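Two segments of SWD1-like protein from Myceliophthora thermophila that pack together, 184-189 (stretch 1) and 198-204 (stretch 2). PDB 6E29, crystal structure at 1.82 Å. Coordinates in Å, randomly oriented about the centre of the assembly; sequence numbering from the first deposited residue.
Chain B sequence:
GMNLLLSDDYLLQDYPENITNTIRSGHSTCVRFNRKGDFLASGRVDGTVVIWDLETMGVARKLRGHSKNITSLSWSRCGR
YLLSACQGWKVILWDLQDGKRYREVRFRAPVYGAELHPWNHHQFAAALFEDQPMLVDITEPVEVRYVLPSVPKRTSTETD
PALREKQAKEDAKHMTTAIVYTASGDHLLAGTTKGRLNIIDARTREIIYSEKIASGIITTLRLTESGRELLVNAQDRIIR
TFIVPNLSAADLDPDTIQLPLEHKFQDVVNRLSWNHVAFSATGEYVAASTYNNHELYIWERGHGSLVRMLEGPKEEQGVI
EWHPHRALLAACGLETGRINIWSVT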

# COMPACT_ATOMS: atom_id res chain seq x y z
N SER B 184 -2.10 11.87 10.52
CA SER B 184 -2.14 12.02 11.97
C SER B 184 -2.29 10.69 12.67
O SER B 184 -2.04 10.61 13.88
CB SER B 184 -3.32 12.91 12.41
OG SER B 184 -4.57 12.25 12.13
N GLY B 185 -2.78 9.68 11.96
CA GLY B 185 -3.11 8.40 12.52
C GLY B 185 -4.53 8.31 13.07
O GLY B 185 -4.95 7.20 13.44
N ASP B 186 -5.29 9.42 13.08
CA ASP B 186 -6.64 9.37 13.65
C ASP B 186 -7.67 8.66 12.76
O ASP B 186 -8.74 8.29 13.26
CB ASP B 186 -7.15 10.78 13.96
CG ASP B 186 -6.29 11.53 14.98
OD1 ASP B 186 -5.89 12.67 14.67
OD2 ASP B 186 -5.98 10.97 16.07
N HIS B 187 -7.39 8.50 11.47
CA HIS B 187 -8.31 7.85 10.55
C HIS B 187 -7.59 6.84 9.70
O HIS B 187 -6.37 6.89 9.50
CB HIS B 187 -9.00 8.86 9.64
CG HIS B 187 -9.87 9.83 10.38
ND1 HIS B 187 -9.37 10.97 10.98
CD2 HIS B 187 -11.18 9.77 10.69
CE1 HIS B 187 -10.35 11.59 11.61
NE2 HIS B 187 -11.46 10.89 11.45
N LEU B 188 -8.37 5.92 9.16
CA LEU B 188 -7.88 4.99 8.17
C LEU B 188 -8.64 5.23 6.89
O LEU B 188 -9.84 5.49 6.91
CB LEU B 188 -8.05 3.56 8.62
CG LEU B 188 -7.16 3.24 9.83
CD1 LEU B 188 -7.95 2.33 10.72
CD2 LEU B 188 -5.82 2.60 9.39
N LEU B 189 -7.94 5.11 5.78
CA LEU B 189 -8.54 5.18 4.46
C LEU B 189 -8.47 3.78 3.89
O LEU B 189 -7.38 3.19 3.81
CB LEU B 189 -7.82 6.19 3.56
CG LEU B 189 -7.55 7.57 4.15
CD1 LEU B 189 -6.80 8.38 3.16
CD2 LEU B 189 -8.82 8.25 4.53
N ASN B 198 -13.51 4.09 1.90
CA ASN B 198 -14.07 4.27 3.24
C ASN B 198 -13.11 5.10 4.06
O ASN B 198 -11.91 4.85 4.03
CB ASN B 198 -14.19 2.93 3.99
CG ASN B 198 -15.22 2.03 3.40
OD1 ASN B 198 -16.11 2.51 2.72
ND2 ASN B 198 -15.12 0.72 3.66
N ILE B 199 -13.65 6.04 4.84
CA ILE B 199 -12.86 6.75 5.84
C ILE B 199 -13.35 6.24 7.18
O ILE B 199 -14.55 6.27 7.45
CB ILE B 199 -13.04 8.28 5.76
CG1 ILE B 199 -12.66 8.81 4.38
CG2 ILE B 199 -12.12 8.97 6.80
CD1 ILE B 199 -12.79 10.33 4.23
N ILE B 200 -12.43 5.72 7.98
CA ILE B 200 -12.72 5.06 9.25
C ILE B 200 -12.08 5.88 10.36
O ILE B 200 -10.88 6.17 10.30
CB ILE B 200 -12.17 3.62 9.27
CG1 ILE B 200 -12.75 2.83 8.10
CG2 ILE B 200 -12.50 2.84 10.62
CD1 ILE B 200 -12.15 1.42 7.95
N ASP B 201 -12.88 6.24 11.38
CA ASP B 201 -12.34 6.80 12.62
C ASP B 201 -11.56 5.72 13.35
O ASP B 201 -12.11 4.67 13.70
CB ASP B 201 -13.51 7.32 13.46
CG ASP B 201 -13.08 8.12 14.67
OD1 ASP B 201 -12.29 7.59 15.48
OD2 ASP B 201 -13.56 9.27 14.83
N ALA B 202 -10.26 5.93 13.56
CA ALA B 202 -9.47 4.85 14.13
C ALA B 202 -9.75 4.64 15.60
O ALA B 202 -9.40 3.58 16.15
CB ALA B 202 -7.96 5.10 13.90
N ARG B 203 -10.36 5.60 16.28
CA ARG B 203 -10.67 5.36 17.68
C ARG B 203 -12.05 4.73 17.87
O ARG B 203 -12.19 3.81 18.68
CB ARG B 203 -10.55 6.65 18.49
CG ARG B 203 -11.17 6.54 19.88
CD ARG B 203 -11.84 7.83 20.32
NE ARG B 203 -13.29 7.83 20.10
CZ ARG B 203 -14.07 8.90 20.23
NH1 ARG B 203 -13.55 10.06 20.59
NH2 ARG B 203 -15.39 8.81 20.00
N THR B 204 -13.06 5.16 17.11
CA THR B 204 -14.36 4.50 17.17
C THR B 204 -14.42 3.24 16.32
O THR B 204 -15.27 2.38 16.58
CB THR B 204 -15.45 5.47 16.72
OG1 THR B 204 -15.40 5.62 15.30
CG2 THR B 204 -15.31 6.85 17.41
O HOH W 1 -13.87 11.26 12.94

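The apolar centre of this contact is built on Leu188 and Ile200, which face each other as a hydrogen-bonded pair of an antiparallel sheet. Their side chains leave the backbone on the same face, and the CB of Leu188 lies 4.2 Å from the CB of Ile200, so the two branched chains are nearest at their bases. Leu188 gives up more area to the other stretch than any other residue here. Its CD1 also lies 4.2 Å from the Ala202 CB. That methyl points toward stretch 1 and lies 3.7 Å from the carbonyl O of Gly185; a small apolar side chain fits this place between the leucine and the backbone of the turn.

The other face carries a second apolar pair, Leu189 and Ile199, with CD2 of the leucine 3.9 Å from CG1 of the isoleucine. Both are buried, as are Leu188 and Ile200, so hydrophobic residues line both faces of the sheet. The beta-branched isoleucines suit the extended backbone of a strand, and each adopts the m rotamer at chi1 with chi2 in t.

Between these layers runs the backbone ladder. Leu188 N donates to Ile200 O and Ile200 N donates to Leu188 O, each N to O distance being 2.8 Å, with nearly straight N-H...O angles. These bonds satisfy polar groups that would otherwise be buried without partners. Longer, weaker contacts of CA-H...O type supplement them: His187 CA lies 3.1 Å from Ile200 O, Ile199 CA 3.4 Å from Leu188 O, and Leu189 CA 3.4 Å from Asn198 O. The ladder continues past the strand ends, where Ala202 N donates to Asp186 O at 2.8 Å. Asn198, whose side chain leads away, has its amide group satisfied elsewhere in the structure.

Toward the edge, on the face shared with Leu189 and Ile199, His187 pairs with Asp201. The imidazole is both flat and polar: its CD2 packs 4.1 Å from Ile199 CG2 and 3.7 Å from Asp201 CA, while its NE2 is left free to hydrogen-bond a water. NE2 and Asp201 OD2 are 4.3 Å apart, too far for a direct bond, and the water bridges them, 2.9 Å from His187 NE2 and 2.8 Å from Asp201 OD2, to which it donates.

The other carboxylate oxygen of Asp201 organizes the turn that follows. OD1 accepts from Arg203 N at 2.9 Å and from Thr204 N at 3.0 Å, so a short acidic side chain ties down the chain as it leaves the strand. Stretch 1 has a comparable device: Asp186 N donates to Ser184 OG at 3.1 Å, and Ser184 OG donates to Asp186 OD1 at 2.9 Å. Between them Gly185 takes a positive phi of 88°, where a CB would jam against the carbonyl O of Ser184, which explains the glycine. Exposed Arg203 is poorly ordered and adds almost nothing to the 411 Å² buried between the stretches.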